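Local coordinates for Lmo0181 protein (Listeria monocytogenes serovar 1/2a, PDB 5F7V) that binds the cyclic glucan cycloalternan as the probably lipid-anchored substrate-binding protein of an ABC transporter that probably carries this sugar into the cell, at residues S174-A186 with W361-E373. Residues are numbered along the deposited sequence; the frame is centred on the assembly and turned at random.
Sequences SQPVTMNEFYKVA and WNKISDYTNSEFE. With GLC (alpha-D-glucopyranose), chain B.
Asn180 meets Trp361 with its amide oxygen: Trp361 NE1 donates to Asn180 OD1 over 3.1 Å, and the oxygen lies essentially in the indole plane. Because the other end of the amide, Asn180 ND2, donates to glucose O5 at 3.0 Å, the two bonds fix how the amide is turned; Glu77 takes a second bond from ND2. Glu181, next in sequence, receives the glucose hydroxyl O6 on OE1 (2.6 Å), while Lys184 bridges to its OE2 from above the carboxylate plane.

The start of helix 179-187 is held from both sides of the contact. Thr178 is the N-cap, its OG1 accepting from Glu181 N, and Asn369 OD1 takes the Met179 N-H at 2.7 Å, within its carbonyl plane. Water 3 joins Asn180 N to Asn369 ND2, so both ends of the Asn369 amide serve this turn.

Met179 is a knob among Trp361, Ile364, Ser365 and Thr368. With CG anti to the backbone N (chi1 176°), it puts CG 3.5 Å from Trp361 CH2, and the bend beyond carries CE to Thr368 and Ile364; SD makes an oblique Met-aromatic contact with the indole. Farther along, the Phe372 edge points at the Phe182 face, a T-shaped pair with planes at 75° and centroids 5.5 Å apart.

The axes of segments 179-186 and 361-373 pass 10.0 Å apart at 82°. This near-perpendicular packing sets helix 361-376 behind the helix start that presents Asn180 and Glu181 to the glycan, a second shell to the pocket of a periplasmic-binding-protein fold.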
loop_
_atom_site.group_PDB
_atom_site.type_symbol
_atom_site.label_atom_id
_atom_site.label_comp_id
_atom_site.label_asym_id
_atom_site.label_seq_id
_atom_site.Cartn_x
_atom_site.Cartn_y
_atom_site.Cartn_z
ATOM N N SER A 174 6.336 -10.391 -11.965
ATOM C CA SER A 174 5.516 -9.224 -12.254
ATOM C C SER A 174 5.680 -8.266 -11.083
ATOM O O SER A 174 5.602 -8.654 -9.907
ATOM C CB SER A 174 4.041 -9.591 -12.379
ATOM O OG SER A 174 3.308 -8.405 -12.716
ATOM N N GLN A 175 5.866 -7.006 -11.420
ATOM C CA GLN A 175 6.100 -5.953 -10.424
ATOM C C GLN A 175 5.611 -4.649 -11.042
ATOM O O GLN A 175 5.830 -4.381 -12.239
ATOM C CB GLN A 175 7.586 -5.853 -10.136
ATOM C CG GLN A 175 7.948 -4.794 -9.113
ATOM C CD GLN A 175 9.285 -4.982 -8.438
ATOM O OE1 GLN A 175 9.554 -4.360 -7.402
ATOM N NE2 GLN A 175 10.118 -5.794 -9.033
ATOM N N PRO A 176 4.929 -3.812 -10.258
ATOM C CA PRO A 176 4.471 -2.537 -10.835
ATOM C C PRO A 176 5.648 -1.638 -11.230
ATOM O O PRO A 176 6.679 -1.592 -10.588
ATOM C CB PRO A 176 3.655 -1.922 -9.699
ATOM C CG PRO A 176 3.225 -3.100 -8.865
ATOM C CD PRO A 176 4.389 -4.013 -8.894
ATOM N N VAL A 177 5.473 -0.921 -12.325
ATOM C CA VAL A 177 6.413 0.109 -12.759
ATOM C C VAL A 177 5.689 1.447 -12.626
ATOM O O VAL A 177 5.188 1.990 -13.596
ATOM C CB VAL A 177 7.000 -0.137 -14.159
ATOM C CG1 VAL A 177 8.154 0.821 -14.389
ATOM C CG2 VAL A 177 7.490 -1.577 -14.232
ATOM N N THR A 178 5.633 1.920 -11.389
ATOM C CA THR A 178 4.839 3.062 -10.980
ATOM C C THR A 178 5.664 3.913 -10.022
ATOM O O THR A 178 6.668 3.446 -9.492
ATOM C CB THR A 178 3.558 2.620 -10.240
ATOM O OG1 THR A 178 3.991 1.935 -9.047
ATOM C CG2 THR A 178 2.660 1.775 -11.112
ATOM N N MET A 179 5.234 5.152 -9.799
ATOM C CA MET A 179 5.884 5.990 -8.798
ATOM C C MET A 179 5.882 5.320 -7.438
ATOM O O MET A 179 6.878 5.383 -6.716
ATOM C CB MET A 179 5.211 7.377 -8.757
ATOM C CG MET A 179 5.793 8.252 -7.665
ATOM S SD MET A 179 7.525 8.727 -7.963
ATOM C CE MET A 179 7.255 10.398 -8.501
ATOM N N ASN A 180 4.766 4.699 -7.054
ATOM C CA ASN A 180 4.704 4.095 -5.713
ATOM C C ASN A 180 5.685 2.960 -5.579
ATOM O O ASN A 180 6.348 2.830 -4.544
ATOM C CB ASN A 180 3.302 3.586 -5.387
ATOM C CG ASN A 180 2.678 4.281 -4.208
ATOM O OD1 ASN A 180 2.824 5.502 -4.026
ATOM N ND2 ASN A 180 1.982 3.506 -3.388
ATOM N N GLU A 181 5.846 2.171 -6.639
ATOM C CA GLU A 181 6.823 1.081 -6.557
ATOM C C GLU A 181 8.242 1.635 -6.615
ATOM O O GLU A 181 9.177 1.121 -6.003
ATOM C CB GLU A 181 6.589 0.092 -7.687
ATOM C CG GLU A 181 7.297 -1.238 -7.469
ATOM C CD GLU A 181 6.654 -2.120 -6.411
ATOM O OE1 GLU A 181 5.539 -1.816 -5.878
ATOM O OE2 GLU A 181 7.275 -3.181 -6.134
ATOM N N PHE A 182 8.396 2.690 -7.411
ATOM C CA PHE A 182 9.751 3.173 -7.720
ATOM C C PHE A 182 10.439 3.835 -6.564
ATOM O O PHE A 182 11.656 3.734 -6.503
ATOM C CB PHE A 182 9.676 4.140 -8.882
ATOM C CG PHE A 182 11.039 4.459 -9.436
ATOM C CD1 PHE A 182 11.812 3.441 -9.987
ATOM C CD2 PHE A 182 11.569 5.724 -9.387
ATOM C CE1 PHE A 182 13.071 3.674 -10.488
ATOM C CE2 PHE A 182 12.833 5.968 -9.885
ATOM C CZ PHE A 182 13.580 4.937 -10.415
ATOM N N TYR A 183 9.735 4.488 -5.643
ATOM C CA TYR A 183 10.536 5.089 -4.559
ATOM C C TYR A 183 11.216 3.977 -3.765
ATOM O O TYR A 183 12.298 4.162 -3.222
ATOM C CB TYR A 183 9.772 6.066 -3.671
ATOM C CG TYR A 183 8.665 5.536 -2.788
ATOM C CD1 TYR A 183 8.934 4.982 -1.559
ATOM C CD2 TYR A 183 7.334 5.604 -3.165
ATOM C CE1 TYR A 183 7.928 4.552 -0.715
ATOM C CE2 TYR A 183 6.314 5.185 -2.347
ATOM C CZ TYR A 183 6.630 4.642 -1.136
ATOM O OH TYR A 183 5.613 4.250 -0.306
ATOM N N LYS A 184 10.571 2.814 -3.659
ATOM C CA LYS A 184 11.199 1.635 -3.043
ATOM C C LYS A 184 12.323 1.049 -3.886
ATOM O O LYS A 184 13.401 0.788 -3.377
ATOM C CB LYS A 184 10.120 0.611 -2.784
ATOM C CG LYS A 184 10.647 -0.713 -2.282
ATOM C CD LYS A 184 9.606 -1.812 -2.204
ATOM C CE LYS A 184 9.023 -2.210 -3.559
ATOM N NZ LYS A 184 7.882 -3.145 -3.378
ATOM N N VAL A 185 12.058 0.783 -5.156
ATOM C CA VAL A 185 13.069 0.153 -6.019
ATOM C C VAL A 185 14.282 1.064 -6.203
ATOM O O VAL A 185 15.420 0.591 -6.207
ATOM C CB VAL A 185 12.436 -0.309 -7.360
ATOM C CG1 VAL A 185 13.489 -0.928 -8.239
ATOM C CG2 VAL A 185 11.364 -1.348 -7.054
ATOM N N ALA A 186 14.044 2.373 -6.297
ATOM C CA ALA A 186 15.181 3.331 -6.283
ATOM C C ALA A 186 16.014 3.199 -5.020
ATOM O O ALA A 186 17.247 3.125 -5.087
ATOM C CB ALA A 186 14.657 4.747 -6.424
ATOM N N TRP A 361 1.454 14.408 -4.114
ATOM C CA TRP A 361 1.893 13.060 -4.438
ATOM C C TRP A 361 1.073 12.390 -5.522
ATOM O O TRP A 361 1.644 11.840 -6.469
ATOM C CB TRP A 361 1.853 12.175 -3.198
ATOM C CG TRP A 361 2.372 10.786 -3.452
ATOM C CD1 TRP A 361 1.671 9.628 -3.472
ATOM C CD2 TRP A 361 3.723 10.439 -3.730
ATOM N NE1 TRP A 361 2.513 8.584 -3.725
ATOM C CE2 TRP A 361 3.796 9.036 -3.875
ATOM C CE3 TRP A 361 4.901 11.167 -3.872
ATOM C CZ2 TRP A 361 4.979 8.367 -4.139
ATOM C CZ3 TRP A 361 6.077 10.504 -4.167
ATOM C CH2 TRP A 361 6.119 9.093 -4.274
ATOM N N ASN A 362 -0.251 12.401 -5.412
ATOM C CA ASN A 362 -1.052 11.706 -6.407
ATOM C C ASN A 362 -0.930 12.340 -7.796
ATOM O O ASN A 362 -0.871 11.607 -8.797
ATOM C CB ASN A 362 -2.494 11.533 -5.918
ATOM C CG ASN A 362 -2.641 10.511 -4.775
ATOM O OD1 ASN A 362 -1.808 9.615 -4.546
ATOM N ND2 ASN A 362 -3.737 10.651 -4.016
ATOM N N LYS A 363 -0.813 13.657 -7.855
ATOM C CA LYS A 363 -0.664 14.371 -9.109
ATOM C C LYS A 363 0.683 14.054 -9.766
ATOM O O LYS A 363 0.758 13.732 -10.967
ATOM C CB LYS A 363 -0.796 15.862 -8.819
ATOM C CG LYS A 363 -0.753 16.640 -10.093
ATOM C CD LYS A 363 -0.376 18.088 -9.919
ATOM C CE LYS A 363 -1.197 18.811 -8.895
ATOM N NZ LYS A 363 -1.549 20.104 -9.544
ATOM N N ILE A 364 1.768 14.122 -8.998
ATOM C CA ILE A 364 3.075 13.795 -9.557
ATOM C C ILE A 364 3.127 12.309 -9.916
ATOM O O ILE A 364 3.748 11.957 -10.914
ATOM C CB ILE A 364 4.295 14.272 -8.741
ATOM C CG1 ILE A 364 4.497 13.522 -7.422
ATOM C CG2 ILE A 364 4.218 15.775 -8.555
ATOM C CD1 ILE A 364 5.762 13.904 -6.680
ATOM N N SER A 365 2.455 11.459 -9.143
ATOM C CA SER A 365 2.411 10.042 -9.469
ATOM C C SER A 365 1.707 9.766 -10.780
ATOM O O SER A 365 2.190 8.973 -11.584
ATOM C CB SER A 365 1.743 9.284 -8.309
ATOM O OG SER A 365 2.581 9.326 -7.144
ATOM N N ASP A 366 0.608 10.457 -11.019
ATOM C CA ASP A 366 -0.084 10.255 -12.275
ATOM C C ASP A 366 0.827 10.570 -13.461
ATOM O O ASP A 366 0.846 9.829 -14.463
ATOM C CB ASP A 366 -1.347 11.106 -12.345
ATOM C CG ASP A 366 -2.449 10.627 -11.424
ATOM O OD1 ASP A 366 -2.482 9.504 -10.907
ATOM O OD2 ASP A 366 -3.345 11.459 -11.206
ATOM N N TYR A 367 1.538 11.693 -13.374
ATOM C CA TYR A 367 2.425 12.068 -14.498
ATOM C C TYR A 367 3.540 11.049 -14.702
ATOM O O TYR A 367 3.772 10.549 -15.789
ATOM C CB TYR A 367 3.023 13.459 -14.275
ATOM C CG TYR A 367 3.938 13.857 -15.400
ATOM C CD1 TYR A 367 3.430 14.457 -16.545
ATOM C CD2 TYR A 367 5.293 13.558 -15.388
ATOM C CE1 TYR A 367 4.276 14.799 -17.603
ATOM C CE2 TYR A 367 6.130 13.879 -16.432
ATOM C CZ TYR A 367 5.621 14.480 -17.548
ATOM O OH TYR A 367 6.459 14.800 -18.617
ATOM N N THR A 368 4.210 10.702 -13.614
ATOM C CA THR A 368 5.313 9.760 -13.667
ATOM C C THR A 368 4.827 8.413 -14.154
ATOM O O THR A 368 5.521 7.756 -14.935
ATOM C CB THR A 368 5.988 9.629 -12.299
ATOM O OG1 THR A 368 6.603 10.898 -12.029
ATOM C CG2 THR A 368 7.046 8.578 -12.232
ATOM N N ASN A 369 3.646 7.983 -13.711
ATOM C CA ASN A 369 3.127 6.692 -14.134
ATOM C C ASN A 369 2.871 6.662 -15.622
ATOM O O ASN A 369 3.111 5.655 -16.284
ATOM C CB ASN A 369 1.860 6.314 -13.366
ATOM C CG ASN A 369 2.148 5.975 -11.931
ATOM O OD1 ASN A 369 3.292 5.713 -11.605
ATOM N ND2 ASN A 369 1.155 5.957 -11.091
ATOM N N SER A 370 2.411 7.780 -16.176
ATOM C CA SER A 370 2.208 7.850 -17.627
ATOM C C SER A 370 3.578 7.730 -18.326
ATOM O O SER A 370 3.686 7.009 -19.317
ATOM C CB SER A 370 1.502 9.154 -17.993
ATOM O OG SER A 370 1.451 9.350 -19.396
ATOM N N GLU A 371 4.612 8.410 -17.830
ATOM C CA GLU A 371 5.947 8.315 -18.435
ATOM C C GLU A 371 6.473 6.889 -18.366
ATOM O O GLU A 371 7.083 6.414 -19.312
ATOM C CB GLU A 371 6.917 9.276 -17.760
ATOM C CG GLU A 371 6.582 10.732 -18.060
ATOM C CD GLU A 371 6.533 11.087 -19.532
ATOM O OE1 GLU A 371 7.570 10.819 -20.191
ATOM O OE2 GLU A 371 5.494 11.545 -20.065
ATOM N N PHE A 372 6.275 6.208 -17.240
ATOM C CA PHE A 372 6.743 4.845 -17.103
ATOM C C PHE A 372 5.994 3.902 -18.039
ATOM O O PHE A 372 6.616 3.036 -18.647
ATOM C CB PHE A 372 6.625 4.369 -15.662
ATOM C CG PHE A 372 7.589 4.982 -14.693
ATOM C CD1 PHE A 372 8.594 5.886 -15.047
ATOM C CD2 PHE A 372 7.484 4.644 -13.353
ATOM C CE1 PHE A 372 9.458 6.408 -14.116
ATOM C CE2 PHE A 372 8.327 5.182 -12.411
ATOM C CZ PHE A 372 9.330 6.059 -12.795
ATOM N N GLU A 373 4.690 4.070 -18.183
ATOM C CA GLU A 373 3.916 3.267 -19.105
ATOM C C GLU A 373 4.454 3.406 -20.523
ATOM O O GLU A 373 4.533 2.447 -21.294
ATOM C CB GLU A 373 2.432 3.655 -19.014
ATOM C CG GLU A 373 1.542 2.713 -19.792
ATOM C CD GLU A 373 1.114 1.502 -19.020
ATOM O OE1 GLU A 373 1.736 1.165 -17.984
ATOM O OE2 GLU A 373 0.111 0.901 -19.516
HETATM C C1 GLC B . -0.278 0.871 -4.431
HETATM C C2 GLC B . -0.873 -0.031 -5.504
HETATM C C3 GLC B . -0.507 -1.482 -5.192
HETATM C C4 GLC B . 1.002 -1.610 -5.093
HETATM C C5 GLC B . 1.604 -0.556 -4.151
HETATM C C6 GLC B . 3.131 -0.467 -4.209
HETATM O O2 GLC B . -2.299 0.139 -5.587
HETATM O O3 GLC B . -1.018 -2.271 -6.276
HETATM O O4 GLC B . 1.361 -2.897 -4.561
HETATM O O5 GLC B . 1.143 0.768 -4.418
HETATM O O6 GLC B . 3.519 -0.149 -5.542
HETATM O O HOH W 1 3.012 3.239 -14.687
HETATM O O HOH W 2 1.721 6.940 -6.248
HETATM O O HOH W 3 2.100 5.180 -8.321
#